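Local coordinates for protein dual function macrocyclase-peptidase POPB (Galerina marginata, PDB 5N4B) that cleaves peptide bonds after prolyl residues and macrocyclises peptide precursors in the biosynthesis of the highly toxic amanitins, at residues Y38-T52 with M668-N680. The protein carries 1 engineered substitution. Residues are numbered along the deposited sequence; the frame is centred on the assembly and turned at random. Where two conformers were deposited one is given.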
ATOM      1  N   TYR A  38       8.679  10.156  27.875  1.00 19.30           N
ATOM      2  CA  TYR A  38       9.496   9.925  26.691  1.00 17.57           C
ATOM      3  C   TYR A  38       9.170  10.915  25.568  1.00 18.30           C
ATOM      4  O   TYR A  38       9.465  10.650  24.389  1.00 18.11           O
ATOM      5  CB  TYR A  38       9.395   8.451  26.227  1.00 18.62           C
ATOM      6  CG  TYR A  38       9.751   7.508  27.375  1.00 19.84           C
ATOM      7  CD1 TYR A  38      10.993   7.563  28.008  1.00 18.61           C
ATOM      8  CD2 TYR A  38       8.814   6.583  27.852  1.00 17.90           C
ATOM      9  CE1 TYR A  38      11.282   6.738  29.060  1.00 19.97           C
ATOM     10  CE2 TYR A  38       9.109   5.768  28.898  1.00 18.10           C
ATOM     11  CZ  TYR A  38      10.322   5.829  29.506  1.00 17.85           C
ATOM     12  OH  TYR A  38      10.584   5.003  30.602  1.00 19.88           O
ATOM     13  N   GLN A  39       8.604  12.068  25.915  1.00 20.38           N
ATOM     14  CA  GLN A  39       8.355  13.103  24.910  1.00 20.48           C
ATOM     15  C   GLN A  39       9.619  13.436  24.147  1.00 20.10           C
ATOM     16  O   GLN A  39       9.563  13.743  22.951  1.00 20.39           O
ATOM     17  CB  GLN A  39       7.753  14.356  25.570  1.00 20.86           C
ATOM     18  CG  GLN A  39       7.451  15.486  24.559  1.00 30.71           C
ATOM     19  CD  GLN A  39       8.701  16.247  24.143  1.00 33.85           C
ATOM     20  OE1 GLN A  39       9.605  16.463  24.955  1.00 30.06           O
ATOM     21  NE2 GLN A  39       8.784  16.634  22.860  1.00 33.42           N
ATOM     22  N   TRP A  40      10.772  13.362  24.813  1.00 18.74           N
ATOM     23  CA  TRP A  40      12.048  13.723  24.207  1.00 17.21           C
ATOM     24  C   TRP A  40      12.443  12.787  23.068  1.00 20.38           C
ATOM     25  O   TRP A  40      13.243  13.172  22.219  1.00 19.95           O
ATOM     26  CB  TRP A  40      13.140  13.827  25.267  1.00 18.73           C
ATOM     27  CG  TRP A  40      13.411  12.571  26.005  1.00 18.92           C
ATOM     28  CD1 TRP A  40      12.779  12.130  27.120  1.00 20.58           C
ATOM     29  CD2 TRP A  40      14.381  11.598  25.656  1.00 19.04           C
ATOM     30  NE1 TRP A  40      13.317  10.903  27.490  1.00 19.94           N
ATOM     31  CE2 TRP A  40      14.306  10.567  26.613  1.00 20.81           C
ATOM     32  CE3 TRP A  40      15.333  11.500  24.636  1.00 22.47           C
ATOM     33  CZ2 TRP A  40      15.147   9.460  26.586  1.00 23.59           C
ATOM     34  CZ3 TRP A  40      16.159  10.396  24.607  1.00 26.44           C
ATOM     35  CH2 TRP A  40      16.059   9.385  25.569  1.00 26.17           C
ATOM     36  N   LEU A  41      11.866  11.594  22.987  1.00 18.58           N
ATOM     37  CA  LEU A  41      12.119  10.685  21.871  1.00 17.90           C
ATOM     38  C   LEU A  41      11.408  11.111  20.614  1.00 18.51           C
ATOM     39  O   LEU A  41      11.586  10.464  19.578  1.00 20.25           O
ATOM     40  CB  LEU A  41      11.751   9.242  22.267  1.00 17.40           C
ATOM     41  CG  LEU A  41      12.789   8.595  23.177  1.00 18.50           C
ATOM     42  CD1 LEU A  41      12.287   7.263  23.768  1.00 19.62           C
ATOM     43  CD2 LEU A  41      14.098   8.326  22.407  1.00 21.64           C
ATOM     44  N   GLU A  42      10.609  12.175  20.662  1.00 17.67           N
ATOM     45  CA  GLU A  42      10.047  12.767  19.451  1.00 17.80           C
ATOM     46  C   GLU A  42      11.091  13.541  18.656  1.00 19.64           C
ATOM     47  O   GLU A  42      10.817  13.901  17.499  1.00 21.35           O
ATOM     48  CB  GLU A  42       8.917  13.738  19.769  1.00 19.04           C
ATOM     49  CG  GLU A  42       7.707  13.101  20.396  1.00 18.23           C
ATOM     50  CD  GLU A  42       6.749  14.087  21.033  1.00 20.28           C
ATOM     51  OE1 GLU A  42       6.879  15.336  20.884  1.00 23.02           O
ATOM     52  OE2 GLU A  42       5.802  13.620  21.690  1.00 21.65           O
ATOM     53  N   GLU A  43      12.248  13.807  19.255  1.00 19.35           N
ATOM     54  CA  GLU A  43      13.177  14.790  18.738  1.00 19.47           C
ATOM     55  C   GLU A  43      14.371  14.128  18.084  1.00 22.37           C
ATOM     56  O   GLU A  43      14.583  12.913  18.176  1.00 24.03           O
ATOM     57  CB  GLU A  43      13.676  15.680  19.870  1.00 21.66           C
ATOM     58  CG  GLU A  43      12.608  16.312  20.736  1.00 23.04           C
ATOM     59  CD  GLU A  43      11.824  17.458  20.085  1.00 25.49           C
ATOM     60  OE1 GLU A  43      12.058  17.765  18.889  1.00 28.78           O
ATOM     61  OE2 GLU A  43      10.963  18.022  20.805  1.00 25.33           O
ATOM     62  N   SER A  44      15.194  14.951  17.451  1.00 22.47           N
ATOM     63  CA  SER A  44      16.417  14.469  16.847  1.00 24.28           C
ATOM     64  C   SER A  44      17.560  15.200  17.533  1.00 22.78           C
ATOM     65  O   SER A  44      17.693  16.430  17.402  1.00 27.37           O
ATOM     66  CB  SER A  44      16.416  14.712  15.342  1.00 29.30           C
ATOM     67  OG  SER A  44      17.675  14.368  14.807  1.00 38.41           O
ATOM     68  N   THR A  45      18.311  14.467  18.347  1.00 22.24           N
ATOM     69  CA  THR A  45      19.343  15.044  19.201  1.00 22.06           C
ATOM     70  C   THR A  45      20.451  14.019  19.421  1.00 24.03           C
ATOM     71  O   THR A  45      20.312  12.819  19.139  1.00 22.12           O
ATOM     72  CB  THR A  45      18.832  15.435  20.593  1.00 24.37           C
ATOM     73  OG1 THR A  45      18.549  14.231  21.315  1.00 22.25           O
ATOM     74  CG2 THR A  45      17.610  16.313  20.549  1.00 25.55           C
ATOM     75  N   ASP A  46      21.552  14.471  20.007  1.00 23.17           N
ATOM     76  CA  ASP A  46      22.620  13.527  20.273  0.55 25.05           C
ATOM     77  C   ASP A  46      22.171  12.483  21.308  1.00 25.66           C
ATOM     78  O   ASP A  46      22.553  11.309  21.195  1.00 24.05           O
ATOM     79  CB  ASP A  46      23.902  14.273  20.684  0.55 26.74           C
ATOM     80  CG  ASP A  46      24.563  15.040  19.514  0.55 30.43           C
ATOM     81  OD1 ASP A  46      24.263  14.763  18.333  0.55 35.43           O
ATOM     82  OD2 ASP A  46      25.432  15.903  19.768  0.55 34.84           O
ATOM     83  N   GLU A  47      21.337  12.870  22.294  1.00 22.04           N
ATOM     84  CA  GLU A  47      20.835  11.922  23.281  1.00 23.29           C
ATOM     85  C   GLU A  47      19.945  10.871  22.614  1.00 20.73           C
ATOM     86  O   GLU A  47      19.989   9.684  22.973  1.00 21.78           O
ATOM     87  CB  GLU A  47      20.042  12.651  24.379  1.00 23.82           C
ATOM     88  CG  GLU A  47      19.545  11.787  25.529  1.00 29.25           C
ATOM     89  CD  GLU A  47      18.561  12.511  26.473  1.00 27.73           C
ATOM     90  OE1 GLU A  47      17.950  13.546  26.071  1.00 26.13           O
ATOM     91  OE2 GLU A  47      18.336  11.998  27.598  1.00 29.02           O
ATOM     92  N   VAL A  48      19.116  11.275  21.658  1.00 20.01           N
ATOM     93  CA  VAL A  48      18.298  10.295  20.943  1.00 19.27           C
ATOM     94  C   VAL A  48      19.176   9.362  20.109  1.00 20.70           C
ATOM     95  O   VAL A  48      18.948   8.149  20.076  1.00 18.18           O
ATOM     96  CB  VAL A  48      17.220  10.987  20.105  1.00 20.39           C
ATOM     97  CG1 VAL A  48      16.484   9.953  19.242  1.00 20.91           C
ATOM     98  CG2 VAL A  48      16.244  11.747  20.987  1.00 20.01           C
ATOM     99  N   ASP A  49      20.220   9.898  19.466  1.00 20.43           N
ATOM    100  CA  ASP A  49      21.134   9.063  18.691  1.00 21.39           C
ATOM    101  C   ASP A  49      21.826   8.027  19.570  1.00 20.12           C
ATOM    102  O   ASP A  49      22.013   6.876  19.156  1.00 20.69           O
ATOM    103  CB  ASP A  49      22.194   9.924  18.024  1.00 21.68           C
ATOM    104  CG  ASP A  49      21.658  10.792  16.905  1.00 30.00           C
ATOM    105  OD1 ASP A  49      20.551  10.567  16.380  1.00 31.26           O
ATOM    106  OD2 ASP A  49      22.407  11.716  16.519  1.00 37.17           O
ATOM    107  N   LYS A  50      22.230   8.410  20.778  1.00 20.09           N
ATOM    108  CA  LYS A  50      22.853   7.447  21.685  1.00 22.39           C
ATOM    109  C   LYS A  50      21.866   6.347  22.043  1.00 20.78           C
ATOM    110  O   LYS A  50      22.224   5.163  22.106  1.00 20.11           O
ATOM    111  CB  LYS A  50      23.399   8.110  22.948  1.00 27.04           C
ATOM    112  CG  LYS A  50      24.687   8.903  22.716  1.00 42.45           C
ATOM    113  CD  LYS A  50      25.155   9.636  23.990  1.00 51.99           C
ATOM    114  CE  LYS A  50      26.332  10.577  23.688  1.00 56.91           C
ATOM    115  NZ  LYS A  50      26.783  11.337  24.903  1.00 63.20           N
ATOM    116  N   TRP A  51      20.622   6.720  22.263  1.00 19.57           N
ATOM    117  CA  TRP A  51      19.600   5.751  22.629  1.00 17.95           C
ATOM    118  C   TRP A  51      19.273   4.826  21.469  1.00 17.42           C
ATOM    119  O   TRP A  51      19.197   3.603  21.647  1.00 16.76           O
ATOM    120  CB  TRP A  51      18.358   6.465  23.126  1.00 17.33           C
ATOM    121  CG  TRP A  51      17.199   5.573  23.560  1.00 17.90           C
ATOM    122  CD1 TRP A  51      16.976   5.058  24.810  1.00 19.70           C
ATOM    123  CD2 TRP A  51      16.133   5.100  22.741  1.00 15.74           C
ATOM    124  NE1 TRP A  51      15.834   4.282  24.802  1.00 19.85           N
ATOM    125  CE2 TRP A  51      15.297   4.295  23.538  1.00 18.44           C
ATOM    126  CE3 TRP A  51      15.819   5.268  21.407  1.00 17.58           C
ATOM    127  CZ2 TRP A  51      14.158   3.676  23.031  1.00 16.87           C
ATOM    128  CZ3 TRP A  51      14.697   4.641  20.906  1.00 17.01           C
ATOM    129  CH2 TRP A  51      13.878   3.865  21.724  1.00 17.37           C
ATOM    130  N   THR A  52      19.094   5.368  20.267  1.00 16.22           N
ATOM    131  CA  THR A  52      18.776   4.496  19.146  1.00 16.31           C
ATOM    132  C   THR A  52      19.932   3.561  18.828  1.00 16.46           C
ATOM    133  O   THR A  52      19.701   2.403  18.452  1.00 16.83           O
ATOM    134  CB  THR A  52      18.369   5.281  17.888  1.00 18.00           C
ATOM    135  OG1 THR A  52      19.426   6.158  17.488  1.00 20.58           O
ATOM    136  CG2 THR A  52      17.123   6.097  18.123  1.00 17.96           C
ATOM    137  N   MET A 668       8.913   8.027  16.389  1.00 11.86           N
ATOM    138  CA  MET A 668       8.686   8.275  17.812  1.00 12.30           C
ATOM    139  C   MET A 668       7.590   7.397  18.376  1.00 10.43           C
ATOM    140  O   MET A 668       7.643   7.064  19.544  1.00 13.48           O
ATOM    141  CB  MET A 668       8.375   9.752  18.055  1.00 13.01           C
ATOM    142  CG  MET A 668       7.020  10.212  17.633  1.00 15.84           C
ATOM    143  SD  MET A 668       5.796  10.000  18.948  1.00 16.61           S
ATOM    144  CE  MET A 668       4.272  10.385  18.103  1.00 21.20           C
ATOM    145  N   HIS A 669       6.623   6.975  17.559  1.00 10.67           N
ATOM    146  CA  HIS A 669       5.566   6.098  18.029  1.00 11.39           C
ATOM    147  C   HIS A 669       6.175   4.824  18.619  1.00 11.00           C
ATOM    148  O   HIS A 669       5.914   4.450  19.766  1.00 11.70           O
ATOM    149  CB  HIS A 669       4.668   5.745  16.846  1.00 11.90           C
ATOM    150  CG  HIS A 669       3.699   6.803  16.482  1.00 11.30           C
ATOM    151  ND1 HIS A 669       2.560   7.070  17.222  1.00 11.93           N
ATOM    152  CD2 HIS A 669       3.692   7.669  15.442  1.00 11.53           C
ATOM    153  CE1 HIS A 669       1.899   8.053  16.650  1.00 13.24           C
ATOM    154  NE2 HIS A 669       2.562   8.439  15.567  1.00 11.91           N
ATOM    155  N   SER A 670       6.940   4.108  17.798  1.00 11.41           N
ATOM    156  CA  SER A 670       7.625   2.914  18.241  1.00  9.37           C
ATOM    157  C   SER A 670       8.639   3.197  19.347  1.00  9.67           C
ATOM    158  O   SER A 670       8.820   2.376  20.252  1.00 11.14           O
ATOM    159  CB  SER A 670       8.383   2.292  17.089  1.00 10.47           C
ATOM    160  OG  SER A 670       7.494   1.678  16.185  1.00 12.47           O
ATOM    161  N   PHE A 671       9.360   4.321  19.268  1.00 10.80           N
ATOM    162  CA  PHE A 671      10.341   4.637  20.320  1.00 10.43           C
ATOM    163  C   PHE A 671       9.662   4.773  21.691  1.00 11.15           C
ATOM    164  O   PHE A 671      10.142   4.220  22.697  1.00 11.88           O
ATOM    165  CB  PHE A 671      11.103   5.924  20.006  1.00 10.48           C
ATOM    166  CG  PHE A 671      11.963   5.895  18.808  1.00 11.84           C
ATOM    167  CD1 PHE A 671      12.261   4.719  18.128  1.00 12.86           C
ATOM    168  CD2 PHE A 671      12.498   7.103  18.327  1.00 14.83           C
ATOM    169  CE1 PHE A 671      13.090   4.763  16.991  1.00 12.57           C
ATOM    170  CE2 PHE A 671      13.303   7.130  17.220  1.00 15.73           C
ATOM    171  CZ  PHE A 671      13.591   5.957  16.550  1.00 14.54           C
ATOM    172  N   LYS A 672       8.556   5.504  21.748  1.00 11.67           N
ATOM    173  CA  LYS A 672       7.859   5.632  23.015  1.00 13.10           C
ATOM    174  C   LYS A 672       7.336   4.286  23.476  1.00 12.99           C
ATOM    175  O   LYS A 672       7.385   3.964  24.664  1.00 13.25           O
ATOM    176  CB  LYS A 672       6.716   6.626  22.914  1.00 14.16           C
ATOM    177  CG  LYS A 672       7.138   8.073  22.784  1.00 16.58           C
ATOM    178  CD  LYS A 672       5.897   8.968  22.912  1.00 21.39           C
ATOM    179  CE  LYS A 672       6.256  10.362  22.630  1.00 22.25           C
ATOM    180  NZ  LYS A 672       5.039  11.162  22.705  1.00 18.97           N
ATOM    181  N   PHE A 673       6.799   3.493  22.556  1.00 12.02           N
ATOM    182  CA  PHE A 673       6.234   2.214  22.959  1.00 11.06           C
ATOM    183  C   PHE A 673       7.305   1.308  23.555  1.00 11.04           C
ATOM    184  O   PHE A 673       7.106   0.732  24.631  1.00 12.29           O
ATOM    185  CB  PHE A 673       5.456   1.555  21.822  1.00 10.44           C
ATOM    186  CG  PHE A 673       4.726   0.319  22.235  1.00 11.08           C
ATOM    187  CD1 PHE A 673       3.634   0.428  23.080  1.00 11.98           C
ATOM    188  CD2 PHE A 673       5.153  -0.915  21.832  1.00 11.88           C
ATOM    189  CE1 PHE A 673       2.926  -0.692  23.468  1.00 13.61           C
ATOM    190  CE2 PHE A 673       4.448  -2.060  22.219  1.00 12.60           C
ATOM    191  CZ  PHE A 673       3.346  -1.926  23.061  1.00 10.51           C
ATOM    192  N   ILE A 674       8.452   1.168  22.886  1.00 10.46           N
ATOM    193  CA  ILE A 674       9.491   0.258  23.378  1.00 10.69           C
ATOM    194  C   ILE A 674      10.087   0.787  24.686  1.00 12.64           C
ATOM    195  O   ILE A 674      10.377   0.018  25.612  1.00 13.00           O
ATOM    196  CB  ILE A 674      10.554  -0.070  22.319  1.00 11.43           C
ATOM    197  CG1 ILE A 674      11.406  -1.297  22.702  1.00 14.12           C
ATOM    198  CG2 ILE A 674      11.441   1.119  22.093  1.00 12.11           C
ATOM    199  CD1 ILE A 674      10.627  -2.580  22.799  1.00 18.47           C
ATOM    200  N   ALA A 675      10.253   2.101  24.806  1.00 10.76           N
ATOM    201  CA  ALA A 675      10.767   2.640  26.066  1.00 12.93           C
ATOM    202  C   ALA A 675       9.802   2.368  27.213  1.00 12.08           C
ATOM    203  O   ALA A 675      10.221   2.076  28.343  1.00 14.21           O
ATOM    204  CB  ALA A 675      11.017   4.139  25.894  1.00 13.35           C
ATOM    205  N   THR A 676       8.503   2.460  26.932  1.00 12.31           N
ATOM    206  CA  THR A 676       7.482   2.202  27.938  1.00 13.46           C
ATOM    207  C   THR A 676       7.436   0.723  28.315  1.00 12.96           C
ATOM    208  O   THR A 676       7.312   0.374  29.494  1.00 14.42           O
ATOM    209  CB  THR A 676       6.132   2.723  27.412  1.00 14.09           C
ATOM    210  OG1 THR A 676       6.242   4.126  27.152  1.00 14.24           O
ATOM    211  CG2 THR A 676       5.042   2.542  28.402  1.00 16.19           C
ATOM    212  N   LEU A 677       7.546  -0.176  27.336  1.00 12.76           N
ATOM    213  CA  LEU A 677       7.626  -1.589  27.656  1.00 13.17           C
ATOM    214  C   LEU A 677       8.825  -1.872  28.533  1.00 12.48           C
ATOM    215  O   LEU A 677       8.720  -2.592  29.533  1.00 14.59           O
ATOM    216  CB  LEU A 677       7.740  -2.418  26.389  1.00 13.20           C
ATOM    217  CG  LEU A 677       6.526  -2.653  25.511  1.00 13.35           C
ATOM    218  CD1 LEU A 677       6.909  -3.483  24.302  1.00 16.57           C
ATOM    219  CD2 LEU A 677       5.427  -3.328  26.317  1.00 16.89           C
ATOM    220  N   GLN A 678       9.994  -1.380  28.130  1.00 12.07           N
ATOM    221  CA  GLN A 678      11.223  -1.668  28.872  1.00 11.99           C
ATOM    222  C   GLN A 678      11.222  -1.069  30.250  1.00 15.06           C
ATOM    223  O   GLN A 678      11.843  -1.645  31.142  1.00 15.63           O
ATOM    224  CB  GLN A 678      12.459  -1.237  28.067  1.00 15.21           C
ATOM    225  CG  GLN A 678      12.661  -2.020  26.773  1.00 11.96           C
ATOM    226  CD  GLN A 678      13.831  -1.497  25.918  1.00 14.22           C
ATOM    227  OE1 GLN A 678      14.459  -0.471  26.237  1.00 15.67           O
ATOM    228  NE2 GLN A 678      14.132  -2.197  24.818  1.00 12.74           N
ATOM    229  N   HIS A 679      10.485   0.018  30.465  1.00 13.36           N
ATOM    230  CA  HIS A 679      10.355   0.595  31.802  1.00 16.94           C
ATOM    231  C   HIS A 679       9.399  -0.212  32.676  1.00 16.86           C
ATOM    232  O   HIS A 679       9.604  -0.346  33.885  1.00 17.53           O
ATOM    233  CB  HIS A 679       9.818   2.005  31.668  1.00 16.35           C
ATOM    234  CG  HIS A 679       9.416   2.601  32.968  1.00 17.51           C
ATOM    235  ND1 HIS A 679      10.331   3.041  33.888  1.00 20.91           N
ATOM    236  CD2 HIS A 679       8.195   2.873  33.481  1.00 19.52           C
ATOM    237  CE1 HIS A 679       9.691   3.529  34.932  1.00 20.16           C
ATOM    238  NE2 HIS A 679       8.396   3.450  34.706  1.00 21.69           N
ATOM    239  N   ASN A 680       8.301  -0.687  32.107  1.00 14.51           N
ATOM    240  CA  ASN A 680       7.259  -1.321  32.887  1.00 14.20           C
ATOM    241  C   ASN A 680       7.574  -2.769  33.220  1.00 15.50           C
ATOM    242  O   ASN A 680       7.258  -3.209  34.346  1.00 17.14           O
ATOM    243  CB  ASN A 680       5.927  -1.226  32.163  1.00 14.91           C
ATOM    244  CG  ASN A 680       5.244   0.059  32.444  1.00 19.07           C
ATOM    245  OD1 ASN A 680       4.610   0.231  33.496  1.00 21.20           O
ATOM    246  ND2 ASN A 680       5.392   1.005  31.544  1.00 19.69           N
TER
HETATM  247  O   HOH W   1      14.103   2.245  26.400  1.00 14.19           O
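W51 and F671 meet as an offset edge-to-face pair, and around them the start of helix 46-64 and the turn before it pack onto helix 668-680 of the alpha/beta-hydrolase domain, a clear instance of apolar packing framed by charge. With chi1 at -179°, the W51 side chain points away from its own backbone N and brings the benzo edge over the face of F671: W51 CZ3 lies 3.7 Å from F671 CG, with the ring planes at 66°. W51 CH2 rests 3.7 Å from I674 CG2, while L41 CD1 reaches A675 CB. T52 CG2 adds a methyl near F671 CZ. F671 also touches V658, I690 and I692 on strands 653-659 and 688-693 of the hydrolase sheet. A single water accepts from W51 NE1 and donates to Q678 OE1, bridging the two segments.

A675 CB lies 3.7 Å from the centroid of the Y38 ring, 6° off the ring normal, a CH-pi contact over the face. T676 OG1, bonded to K672 O, sits at the ring's edge. The phenol end is looser: Y38 OH passes H679 CB, on an exposed residue near the end of the helix, and is hydrogen-bonded to R17.

At the other end, K672 stretches out fully to give E42 OE2 a 2.8 Å salt bridge on its anti lone pair. The charges form a network: K610 also pairs with E42, and D36 and D607 with K672. Q39 NE2 meets E42 OE1 from above the carboxylate plane, which probably restrains rotation of the E42 carboxylate. E42 and Q39 are partly exposed, whereas K672 is buried. With three carboxylates around it, the K672 ammonium is probably kept protonated, and the contact as a whole joins apolar and aromatic packing to a charge cluster at its partly exposed margin.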